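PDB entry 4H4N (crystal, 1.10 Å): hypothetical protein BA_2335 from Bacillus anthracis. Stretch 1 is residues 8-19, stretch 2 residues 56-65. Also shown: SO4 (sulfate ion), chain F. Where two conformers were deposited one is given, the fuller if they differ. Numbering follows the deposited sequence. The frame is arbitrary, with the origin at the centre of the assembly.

Stretch 1 8-19: PIAFKVPPNSKL
Stretch 2 (56-65) KYETEVRSLS

Two segments of one chain, at least 40 residues apart wherever they touch, bury 601 Å² between them. Stretch 1 runs as a strand from Ile9 to Val13, turns at Pro14 to Ser17, and starts a second strand at Ser17 that continues past Leu19. Stretch 2 is a strand from Lys56 to Ser63, ending in a short loop. Its axis lies 4.5 Å from that of the strand at 17-19, with N-to-C directions 156° apart, hence antiparallel; the strand at 9-13 stays 9.6 Å off at 26° and meets it through side chains.

The register is Ser17 with Ser63, Lys18 with Arg62, and Leu19 with Val61, at CA-CA distances of 4.5, 5.1 and 4.7 Å. Lys18 and Arg62 form the hydrogen-bonded pair, and the account closes exactly: Lys18 N donates to Arg62 O at 2.8 Å and Arg62 N to Lys18 O at 2.8 Å, both at 167°. The two carbonyl oxygens, Lys18 O and Arg62 O, come within 3.4 Å of each other; both are acceptors, so they do not bond. At the non-hydrogen-bonded Leu19/Val61 pair, CA-H groups serve as lesser donors, Val61 CA to Lys18 O at 3.5 Å and Leu19 CA to Glu60 O at 3.4 Å.

The type II turn delivers the next acceptor. Asn16, at phi/psi 56/44, presents its carbonyl to the loop, where Leu64 N (phi/psi of Leu64 -95/15) donates to Asn16 O at 3.0 Å and 169°. A water donates to the same Asn16 O at 2.8 Å and also bonds Ser63 OG at 2.8 Å, bridging the stretches. Ser63 OG (chi1 t) additionally accepts from Ser65 N at 3.1 Å, while Ser65 OG adds a weak bond to Ser63 OG at 3.3 Å. Within the turn, Ser17, chi1 m, spends its hydroxyl locally: Ser17 OG donates to Pro15 O at 2.8 Å.

Leu19 (t, p) and Val61 (t) share a sheet face, with Leu19 CD1 3.7 Å from Val61 CG2; Pro14 CG approaches that same Val61 CG2 at 4.1 Å. Leu19 CD1 also reaches Thr59 CB at 4.0 Å. Farther along, Phe11 (m, chi2 -82°) and Tyr57 (p, chi2 81°) pack edge-to-face, the Phe11 edge toward the Tyr57 face, centroids 5.3 Å apart and planes at 74°; Phe11 CE1 to Tyr57 CE1 is 3.6 Å. Ile9 (m, t) adds CG2 at 4.0 Å from Tyr57 CE2.

Lys18 (t, t, m, t) and Arg62 (m, m, t, chi4 77°) start on the other face, but their ends lead away from the partner stretch. Leu64 (m, t) points toward stretch 1, its CD2 4.1 Å from Lys18 CB. Charges are paired within stretch 2: Arg62 NH2 to Glu60 OE2 at 3.0 Å and Lys56 NZ to Glu58 OE2 at 2.7 Å are salt bridges. A sulfate, probably from the crystallisation liquor, accepts Arg62 NH1 to O1 at 3.1 Å and Arg62 NH2 to O3 at 2.6 Å. Backbone amides thus hold the register, while Ser17, Ser63, Ser65, Lys56, Glu58, Glu60 and Arg62 find side-chain partners within their own stretch, with water at Ser63 and sulfate at Arg62 adding to these.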

# COMPACT_ATOMS: atom_id res chain seq x y z
N PRO A 8 6.96 -6.48 9.78
CA PRO A 8 6.08 -6.42 8.62
C PRO A 8 4.82 -5.61 8.91
O PRO A 8 4.35 -5.58 10.05
CB PRO A 8 5.71 -7.90 8.41
CG PRO A 8 6.91 -8.63 8.87
CD PRO A 8 7.40 -7.86 10.06
N ILE A 9 4.32 -4.91 7.89
CA ILE A 9 3.03 -4.24 7.97
C ILE A 9 2.17 -4.97 6.94
O ILE A 9 2.57 -5.14 5.79
CB ILE A 9 3.08 -2.72 7.64
CG1 ILE A 9 4.14 -2.01 8.48
CG2 ILE A 9 1.72 -2.10 7.87
CD1 ILE A 9 4.42 -0.60 7.99
N ALA A 10 0.98 -5.42 7.37
CA ALA A 10 0.08 -6.19 6.52
C ALA A 10 -0.98 -5.29 5.93
O ALA A 10 -1.50 -4.40 6.61
CB ALA A 10 -0.57 -7.31 7.34
N PHE A 11 -1.36 -5.60 4.69
CA PHE A 11 -2.37 -4.86 3.94
C PHE A 11 -3.31 -5.80 3.21
O PHE A 11 -2.89 -6.79 2.65
CB PHE A 11 -1.70 -3.96 2.90
CG PHE A 11 -0.86 -2.90 3.51
CD1 PHE A 11 -1.45 -1.75 3.97
CD2 PHE A 11 0.49 -3.06 3.65
CE1 PHE A 11 -0.70 -0.77 4.57
CE2 PHE A 11 1.26 -2.08 4.23
CZ PHE A 11 0.66 -0.93 4.71
N LYS A 12 -4.59 -5.47 3.23
CA LYS A 12 -5.58 -6.21 2.47
C LYS A 12 -5.81 -5.48 1.16
O LYS A 12 -6.21 -4.32 1.14
CB LYS A 12 -6.89 -6.33 3.23
CG LYS A 12 -7.93 -7.15 2.50
CD LYS A 12 -9.11 -7.49 3.39
CE LYS A 12 -9.87 -6.25 3.83
NZ LYS A 12 -10.96 -6.57 4.75
N VAL A 13 -5.57 -6.15 0.05
CA VAL A 13 -5.74 -5.57 -1.25
C VAL A 13 -7.07 -6.07 -1.80
O VAL A 13 -7.27 -7.27 -1.93
CB VAL A 13 -4.61 -5.90 -2.20
CG1 VAL A 13 -4.76 -5.12 -3.49
CG2 VAL A 13 -3.25 -5.64 -1.54
N PRO A 14 -8.00 -5.17 -2.13
CA PRO A 14 -9.28 -5.64 -2.64
C PRO A 14 -9.15 -6.34 -3.98
O PRO A 14 -8.13 -6.22 -4.66
CB PRO A 14 -10.10 -4.34 -2.78
CG PRO A 14 -9.47 -3.38 -1.86
CD PRO A 14 -8.00 -3.71 -1.90
N PRO A 15 -10.18 -7.08 -4.38
CA PRO A 15 -10.17 -7.75 -5.67
C PRO A 15 -9.88 -6.82 -6.83
O PRO A 15 -10.36 -5.68 -6.86
CB PRO A 15 -11.60 -8.30 -5.79
CG PRO A 15 -12.07 -8.45 -4.38
CD PRO A 15 -11.46 -7.29 -3.67
N ASN A 16 -9.10 -7.29 -7.78
CA ASN A 16 -8.92 -6.56 -9.03
C ASN A 16 -8.44 -5.14 -8.80
O ASN A 16 -8.93 -4.20 -9.44
CB ASN A 16 -10.25 -6.57 -9.81
CG ASN A 16 -10.72 -7.95 -10.09
OD1 ASN A 16 -10.00 -8.73 -10.70
ND2 ASN A 16 -11.91 -8.29 -9.64
N SER A 17 -7.48 -4.98 -7.90
CA SER A 17 -7.07 -3.66 -7.49
C SER A 17 -5.57 -3.57 -7.24
O SER A 17 -4.87 -4.57 -7.09
CB SER A 17 -7.78 -3.27 -6.17
OG SER A 17 -9.18 -3.24 -6.30
N LYS A 18 -5.11 -2.33 -7.18
CA LYS A 18 -3.78 -1.97 -6.73
C LYS A 18 -3.94 -1.12 -5.48
O LYS A 18 -4.70 -0.16 -5.46
CB LYS A 18 -3.04 -1.17 -7.81
CG LYS A 18 -1.67 -0.67 -7.35
CD LYS A 18 -0.95 0.19 -8.35
CE LYS A 18 -0.48 -0.64 -9.51
NZ LYS A 18 0.54 0.10 -10.33
N LEU A 19 -3.24 -1.49 -4.42
CA LEU A 19 -3.18 -0.70 -3.20
C LEU A 19 -1.89 0.11 -3.21
O LEU A 19 -0.81 -0.44 -3.39
CB LEU A 19 -3.20 -1.60 -1.98
CG LEU A 19 -3.43 -0.87 -0.65
CD1 LEU A 19 -4.86 -0.40 -0.49
CD2 LEU A 19 -2.99 -1.74 0.52
N LYS A 56 3.57 8.22 9.71
CA LYS A 56 2.30 7.53 9.47
C LYS A 56 2.28 7.09 8.02
O LYS A 56 3.13 7.50 7.23
CB LYS A 56 1.07 8.40 9.74
CG LYS A 56 0.88 9.51 8.75
CD LYS A 56 -0.55 10.03 8.76
CE LYS A 56 -0.75 11.09 7.70
NZ LYS A 56 -2.18 11.53 7.68
N TYR A 57 1.34 6.21 7.70
CA TYR A 57 1.07 5.88 6.32
C TYR A 57 -0.41 6.08 6.04
O TYR A 57 -1.24 6.09 6.95
CB TYR A 57 1.52 4.45 5.95
CG TYR A 57 0.75 3.36 6.62
CD1 TYR A 57 -0.48 2.97 6.12
CD2 TYR A 57 1.23 2.71 7.73
CE1 TYR A 57 -1.24 1.99 6.74
CE2 TYR A 57 0.48 1.71 8.36
CZ TYR A 57 -0.75 1.36 7.85
OH TYR A 57 -1.48 0.36 8.48
N GLU A 58 -0.73 6.23 4.77
CA GLU A 58 -2.11 6.22 4.29
C GLU A 58 -2.17 5.31 3.07
O GLU A 58 -1.16 5.03 2.44
CB GLU A 58 -2.60 7.61 3.91
CG GLU A 58 -2.54 8.61 5.04
CD GLU A 58 -3.57 8.41 6.15
OE1 GLU A 58 -4.45 7.54 6.07
OE2 GLU A 58 -3.48 9.19 7.13
N THR A 59 -3.36 4.83 2.75
CA THR A 59 -3.56 3.95 1.63
C THR A 59 -4.61 4.47 0.67
O THR A 59 -5.54 5.19 1.05
CB THR A 59 -3.97 2.53 2.10
OG1 THR A 59 -5.24 2.59 2.75
CG2 THR A 59 -2.96 1.95 3.04
N GLU A 60 -4.46 4.07 -0.58
CA GLU A 60 -5.39 4.34 -1.65
C GLU A 60 -5.59 3.06 -2.45
O GLU A 60 -4.66 2.31 -2.65
CB GLU A 60 -4.82 5.39 -2.64
CG GLU A 60 -4.67 6.76 -2.08
CD GLU A 60 -3.88 7.65 -2.99
OE1 GLU A 60 -2.65 7.42 -3.10
OE2 GLU A 60 -4.45 8.61 -3.55
N VAL A 61 -6.80 2.87 -2.97
CA VAL A 61 -7.12 1.74 -3.82
C VAL A 61 -7.39 2.24 -5.23
O VAL A 61 -8.13 3.21 -5.41
CB VAL A 61 -8.37 1.01 -3.30
CG1 VAL A 61 -8.80 -0.10 -4.27
CG2 VAL A 61 -8.15 0.47 -1.92
N ARG A 62 -6.80 1.58 -6.21
CA ARG A 62 -7.06 1.87 -7.60
C ARG A 62 -7.45 0.58 -8.30
O ARG A 62 -7.14 -0.50 -7.84
CB ARG A 62 -5.86 2.53 -8.24
CG ARG A 62 -5.51 3.85 -7.54
CD ARG A 62 -6.65 4.92 -7.54
NE ARG A 62 -6.26 6.08 -6.74
CZ ARG A 62 -5.42 7.00 -7.18
NH1 ARG A 62 -4.95 6.94 -8.41
NH2 ARG A 62 -5.06 8.00 -6.41
N SER A 63 -8.14 0.71 -9.42
CA SER A 63 -8.64 -0.43 -10.15
C SER A 63 -7.63 -0.96 -11.14
O SER A 63 -6.89 -0.20 -11.76
CB SER A 63 -9.89 -0.01 -10.92
OG SER A 63 -10.45 -1.08 -11.65
N LEU A 64 -7.62 -2.29 -11.32
CA LEU A 64 -6.84 -2.96 -12.40
C LEU A 64 -7.65 -3.24 -13.66
O LEU A 64 -7.22 -4.04 -14.52
CB LEU A 64 -6.23 -4.28 -11.94
CG LEU A 64 -5.26 -4.18 -10.81
CD1 LEU A 64 -4.71 -5.55 -10.50
CD2 LEU A 64 -4.13 -3.24 -11.14
N SER A 65 -8.80 -2.60 -13.79
CA SER A 65 -9.59 -2.71 -15.02
C SER A 65 -8.89 -1.87 -16.09
O SER A 65 -7.96 -1.12 -15.78
CB SER A 65 -11.01 -2.20 -14.81
OG SER A 65 -11.74 -3.04 -13.93
S SO4 F . -2.09 9.04 -8.22
O1 SO4 F . -2.90 9.01 -9.43
O2 SO4 F . -1.46 7.74 -8.06
O3 SO4 F . -2.91 9.35 -7.06
O4 SO4 F . -1.06 10.06 -8.37
O HOH W 1 -11.35 -2.92 -9.78